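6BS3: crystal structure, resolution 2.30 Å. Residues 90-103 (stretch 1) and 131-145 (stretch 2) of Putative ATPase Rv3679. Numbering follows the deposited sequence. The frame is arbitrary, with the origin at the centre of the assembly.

Stretch 1, residues 90-103: ALAIDIEAAFLEYL
Stretch 2 131-145: GLRDVLLTGKIKETV

No hydrogen bond or salt bridge crosses this contact; the two stretches bury 649 Å² between them, and their helices meet almost at right angles, their axes 82° apart in direction and 9.9 Å apart at closest approach. Stretch 1 runs as a strand through Ala-90 to Ala-92 (phi/psi near -113/114), turns at Ile-93 (-65/127) and Asp-94 (-100/106), and enters a helix at Ile-95. Asp-94 caps that helix: its side chain (chi1 t) accepts from the backbone, with Ala-97 N 3.1 Å from Asp-94 OD1. Stretch 2 is helical throughout, with phi/psi near -65/-43.

The register is set where Ala-98 CA lies 6.5 Å from Leu-136 CA and Ile-95 CA 7.1 Å from Arg-133 CA. Leu-136 (m, t) is the knob, sitting among Ile-95, Ala-98, Phe-99 and Tyr-102. Its CD1 packs 3.7 Å from Phe-99 CB, and its CD2 lies 3.6 Å from Tyr-102 CB and 3.9 Å from Ala-98 O. The small side chain of Ala-98 accompanies the close backbone approach.

On one side of the knob, Phe-99 (chi1 t, chi2 49°) brings CE1 to 3.5 Å from Leu-132 CD2; Leu-132 is t, p. The Tyr-102 ring (chi1 t, chi2 97°) packs more loosely, with CE2 4.3 Å from Leu-132 CD1 and CE1 4.5 Å from Val-135 CG1.

Ile-95 (t, p) places CD1 3.7 Å from both Leu-136 CB and Leu-137 CD2. Leu-137 (m, t) also receives Ile-93 (m, t), whose CG2 is 3.7 Å from Leu-137 CD2.

The strand reaches the later helical turns through Leu-91 (t, p): Leu-91 CD2 is 3.9 Å from Lys-140 CE. Lys-140 (t, p, t, t) thus contributes its aliphatic chain to the contact, while its NZ forms a salt bridge within the helix, 2.9 Å from Glu-143 OE1.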

# COMPACT_ATOMS: atom_id res chain seq x y z
N ALA A 90 2.72 6.04 -23.44
CA ALA A 90 2.37 5.12 -22.36
C ALA A 90 2.35 3.69 -22.81
O ALA A 90 1.85 3.39 -23.89
CB ALA A 90 1.01 5.49 -21.75
N LEU A 91 2.87 2.79 -21.98
CA LEU A 91 2.77 1.36 -22.26
C LEU A 91 2.28 0.57 -21.04
O LEU A 91 3.04 0.33 -20.11
CB LEU A 91 4.03 0.72 -22.89
CG LEU A 91 3.89 -0.81 -23.21
CD1 LEU A 91 2.87 -1.09 -24.36
CD2 LEU A 91 5.24 -1.44 -23.49
N ALA A 92 0.99 0.19 -21.03
CA ALA A 92 0.43 -0.65 -19.96
C ALA A 92 0.69 -2.08 -20.46
O ALA A 92 0.04 -2.52 -21.42
CB ALA A 92 -1.07 -0.39 -19.80
N ILE A 93 1.75 -2.75 -19.94
CA ILE A 93 2.08 -4.10 -20.41
C ILE A 93 0.95 -5.09 -20.04
O ILE A 93 0.52 -5.13 -18.89
CB ILE A 93 3.49 -4.61 -19.95
CG1 ILE A 93 4.64 -3.71 -20.45
CG2 ILE A 93 3.70 -6.08 -20.38
CD1 ILE A 93 6.06 -4.01 -19.76
N ASP A 94 0.46 -5.81 -21.04
CA ASP A 94 -0.57 -6.84 -20.89
C ASP A 94 0.23 -8.15 -20.88
O ASP A 94 0.79 -8.54 -21.92
CB ASP A 94 -1.53 -6.75 -22.09
CG ASP A 94 -2.66 -7.76 -22.17
OD1 ASP A 94 -2.49 -8.90 -21.69
OD2 ASP A 94 -3.71 -7.42 -22.76
N ILE A 95 0.36 -8.79 -19.69
CA ILE A 95 1.17 -10.01 -19.50
C ILE A 95 0.69 -11.17 -20.37
O ILE A 95 1.51 -11.94 -20.88
CB ILE A 95 1.33 -10.41 -17.99
CG1 ILE A 95 2.50 -11.38 -17.77
CG2 ILE A 95 0.03 -10.96 -17.37
CD1 ILE A 95 3.85 -10.81 -17.94
N GLU A 96 -0.64 -11.28 -20.57
CA GLU A 96 -1.26 -12.31 -21.39
C GLU A 96 -0.85 -12.16 -22.85
O GLU A 96 -0.35 -13.11 -23.43
CB GLU A 96 -2.78 -12.31 -21.18
CG GLU A 96 -3.55 -13.18 -22.14
CD GLU A 96 -4.86 -13.74 -21.59
OE1 GLU A 96 -5.48 -14.54 -22.32
OE2 GLU A 96 -5.26 -13.37 -20.46
N ALA A 97 -0.95 -10.93 -23.40
CA ALA A 97 -0.52 -10.61 -24.77
C ALA A 97 1.01 -10.72 -24.92
O ALA A 97 1.47 -11.17 -25.97
CB ALA A 97 -1.01 -9.22 -25.18
N ALA A 98 1.78 -10.37 -23.86
CA ALA A 98 3.26 -10.49 -23.85
C ALA A 98 3.68 -11.97 -23.89
O ALA A 98 4.65 -12.31 -24.57
CB ALA A 98 3.88 -9.78 -22.65
N PHE A 99 2.93 -12.85 -23.22
CA PHE A 99 3.19 -14.30 -23.23
C PHE A 99 2.95 -14.91 -24.63
O PHE A 99 3.77 -15.72 -25.08
CB PHE A 99 2.40 -15.03 -22.12
CG PHE A 99 2.68 -16.52 -22.01
CD1 PHE A 99 3.98 -17.00 -21.97
CD2 PHE A 99 1.63 -17.43 -21.94
CE1 PHE A 99 4.23 -18.37 -21.89
CE2 PHE A 99 1.89 -18.80 -21.83
CZ PHE A 99 3.18 -19.26 -21.80
N LEU A 100 1.87 -14.48 -25.34
CA LEU A 100 1.55 -14.92 -26.71
C LEU A 100 2.61 -14.44 -27.71
O LEU A 100 2.99 -15.18 -28.61
CB LEU A 100 0.15 -14.44 -27.16
CG LEU A 100 -1.07 -14.82 -26.33
CD1 LEU A 100 -2.33 -14.33 -26.98
CD2 LEU A 100 -1.18 -16.30 -26.16
N GLU A 101 3.08 -13.19 -27.53
CA GLU A 101 4.14 -12.56 -28.32
C GLU A 101 5.42 -13.40 -28.22
O GLU A 101 6.09 -13.65 -29.21
CB GLU A 101 4.40 -11.17 -27.73
CG GLU A 101 4.36 -9.99 -28.68
CD GLU A 101 4.47 -8.63 -28.00
OE1 GLU A 101 5.03 -8.54 -26.88
OE2 GLU A 101 3.97 -7.65 -28.60
N TYR A 102 5.74 -13.86 -26.99
CA TYR A 102 6.91 -14.66 -26.64
C TYR A 102 6.81 -16.05 -27.26
O TYR A 102 7.75 -16.47 -27.92
CB TYR A 102 7.00 -14.70 -25.11
CG TYR A 102 8.04 -15.61 -24.49
CD1 TYR A 102 9.28 -15.11 -24.10
CD2 TYR A 102 7.72 -16.91 -24.11
CE1 TYR A 102 10.21 -15.91 -23.43
CE2 TYR A 102 8.63 -17.72 -23.45
CZ TYR A 102 9.88 -17.22 -23.11
OH TYR A 102 10.78 -18.02 -22.45
N LEU A 103 5.66 -16.75 -27.07
CA LEU A 103 5.42 -18.08 -27.64
C LEU A 103 5.57 -18.07 -29.15
O LEU A 103 6.21 -18.96 -29.71
CB LEU A 103 4.02 -18.59 -27.27
CG LEU A 103 3.85 -19.23 -25.90
CD1 LEU A 103 2.39 -19.40 -25.58
CD2 LEU A 103 4.51 -20.59 -25.84
N GLY A 131 8.35 -16.40 -12.12
CA GLY A 131 9.61 -16.21 -12.84
C GLY A 131 9.39 -15.94 -14.32
O GLY A 131 10.03 -15.06 -14.88
N LEU A 132 8.45 -16.68 -14.95
CA LEU A 132 8.06 -16.46 -16.35
C LEU A 132 7.50 -15.02 -16.51
O LEU A 132 7.87 -14.31 -17.45
CB LEU A 132 7.00 -17.50 -16.80
CG LEU A 132 6.45 -17.33 -18.23
CD1 LEU A 132 7.56 -17.44 -19.26
CD2 LEU A 132 5.35 -18.33 -18.53
N ARG A 133 6.66 -14.59 -15.56
CA ARG A 133 6.08 -13.26 -15.50
C ARG A 133 7.17 -12.19 -15.53
O ARG A 133 7.14 -11.35 -16.42
CB ARG A 133 5.22 -13.15 -14.23
CG ARG A 133 4.08 -12.15 -14.31
CD ARG A 133 3.03 -12.50 -13.28
NE ARG A 133 3.57 -12.44 -11.92
CZ ARG A 133 3.36 -13.36 -10.99
NH1 ARG A 133 2.61 -14.43 -11.24
NH2 ARG A 133 3.90 -13.22 -9.79
N ASP A 134 8.16 -12.28 -14.63
CA ASP A 134 9.28 -11.33 -14.54
C ASP A 134 10.19 -11.34 -15.79
O ASP A 134 10.70 -10.28 -16.15
CB ASP A 134 10.09 -11.53 -13.24
CG ASP A 134 9.28 -11.31 -11.95
OD1 ASP A 134 8.21 -10.67 -12.01
OD2 ASP A 134 9.73 -11.79 -10.88
N VAL A 135 10.39 -12.52 -16.42
CA VAL A 135 11.17 -12.68 -17.66
C VAL A 135 10.45 -11.91 -18.79
O VAL A 135 11.10 -11.18 -19.53
CB VAL A 135 11.41 -14.18 -18.02
CG1 VAL A 135 11.75 -14.39 -19.50
CG2 VAL A 135 12.49 -14.79 -17.14
N LEU A 136 9.13 -12.07 -18.90
CA LEU A 136 8.32 -11.40 -19.92
C LEU A 136 8.36 -9.88 -19.76
O LEU A 136 8.52 -9.18 -20.75
CB LEU A 136 6.85 -11.89 -19.90
CG LEU A 136 6.62 -13.36 -20.26
CD1 LEU A 136 5.18 -13.77 -19.97
CD2 LEU A 136 6.97 -13.65 -21.70
N LEU A 137 8.22 -9.40 -18.51
CA LEU A 137 8.17 -7.98 -18.16
C LEU A 137 9.50 -7.26 -18.31
O LEU A 137 9.52 -6.24 -18.99
CB LEU A 137 7.59 -7.75 -16.75
CG LEU A 137 6.16 -8.24 -16.52
CD1 LEU A 137 5.83 -8.33 -15.04
CD2 LEU A 137 5.15 -7.39 -17.26
N THR A 138 10.59 -7.79 -17.73
CA THR A 138 11.92 -7.17 -17.83
C THR A 138 12.44 -7.29 -19.28
O THR A 138 13.21 -6.44 -19.73
CB THR A 138 12.93 -7.79 -16.82
OG1 THR A 138 13.09 -9.18 -17.11
CG2 THR A 138 12.53 -7.57 -15.36
N GLY A 139 12.04 -8.36 -19.96
CA GLY A 139 12.41 -8.60 -21.35
C GLY A 139 11.78 -7.58 -22.28
O GLY A 139 12.44 -7.10 -23.21
N LYS A 140 10.51 -7.22 -22.03
CA LYS A 140 9.79 -6.21 -22.82
C LYS A 140 10.35 -4.82 -22.52
O LYS A 140 10.47 -4.02 -23.44
CB LYS A 140 8.26 -6.28 -22.56
CG LYS A 140 7.43 -5.23 -23.33
CD LYS A 140 7.53 -5.39 -24.83
CE LYS A 140 6.93 -4.22 -25.56
NZ LYS A 140 7.20 -4.30 -27.02
N ILE A 141 10.69 -4.55 -21.25
CA ILE A 141 11.30 -3.29 -20.81
C ILE A 141 12.62 -3.10 -21.58
O ILE A 141 12.83 -2.05 -22.18
CB ILE A 141 11.50 -3.28 -19.27
CG1 ILE A 141 10.13 -3.11 -18.53
CG2 ILE A 141 12.52 -2.19 -18.84
CD1 ILE A 141 10.23 -3.40 -16.89
N LYS A 142 13.47 -4.15 -21.63
CA LYS A 142 14.74 -4.13 -22.35
C LYS A 142 14.54 -3.84 -23.86
O LYS A 142 15.34 -3.11 -24.44
CB LYS A 142 15.50 -5.44 -22.11
CG LYS A 142 16.92 -5.47 -22.68
CD LYS A 142 17.00 -6.42 -23.84
CE LYS A 142 18.39 -6.52 -24.41
NZ LYS A 142 18.38 -7.36 -25.63
N GLU A 143 13.50 -4.41 -24.47
CA GLU A 143 13.17 -4.23 -25.89
C GLU A 143 12.85 -2.75 -26.19
O GLU A 143 13.24 -2.25 -27.23
CB GLU A 143 12.01 -5.17 -26.31
CG GLU A 143 11.68 -5.18 -27.81
CD GLU A 143 10.83 -4.03 -28.33
OE1 GLU A 143 9.93 -3.57 -27.58
OE2 GLU A 143 11.07 -3.58 -29.48
N THR A 144 12.15 -2.04 -25.26
CA THR A 144 11.80 -0.62 -25.45
C THR A 144 13.02 0.28 -25.34
O THR A 144 13.09 1.29 -26.04
CB THR A 144 10.66 -0.19 -24.51
OG1 THR A 144 11.14 -0.12 -23.17
CG2 THR A 144 9.42 -1.09 -24.61
N VAL A 145 13.98 -0.09 -24.46
CA VAL A 145 15.24 0.62 -24.19
C VAL A 145 16.21 0.56 -25.38
O VAL A 145 16.81 1.58 -25.71
CB VAL A 145 15.92 0.07 -22.90
CG1 VAL A 145 17.31 0.69 -22.66
CG2 VAL A 145 15.04 0.22 -21.66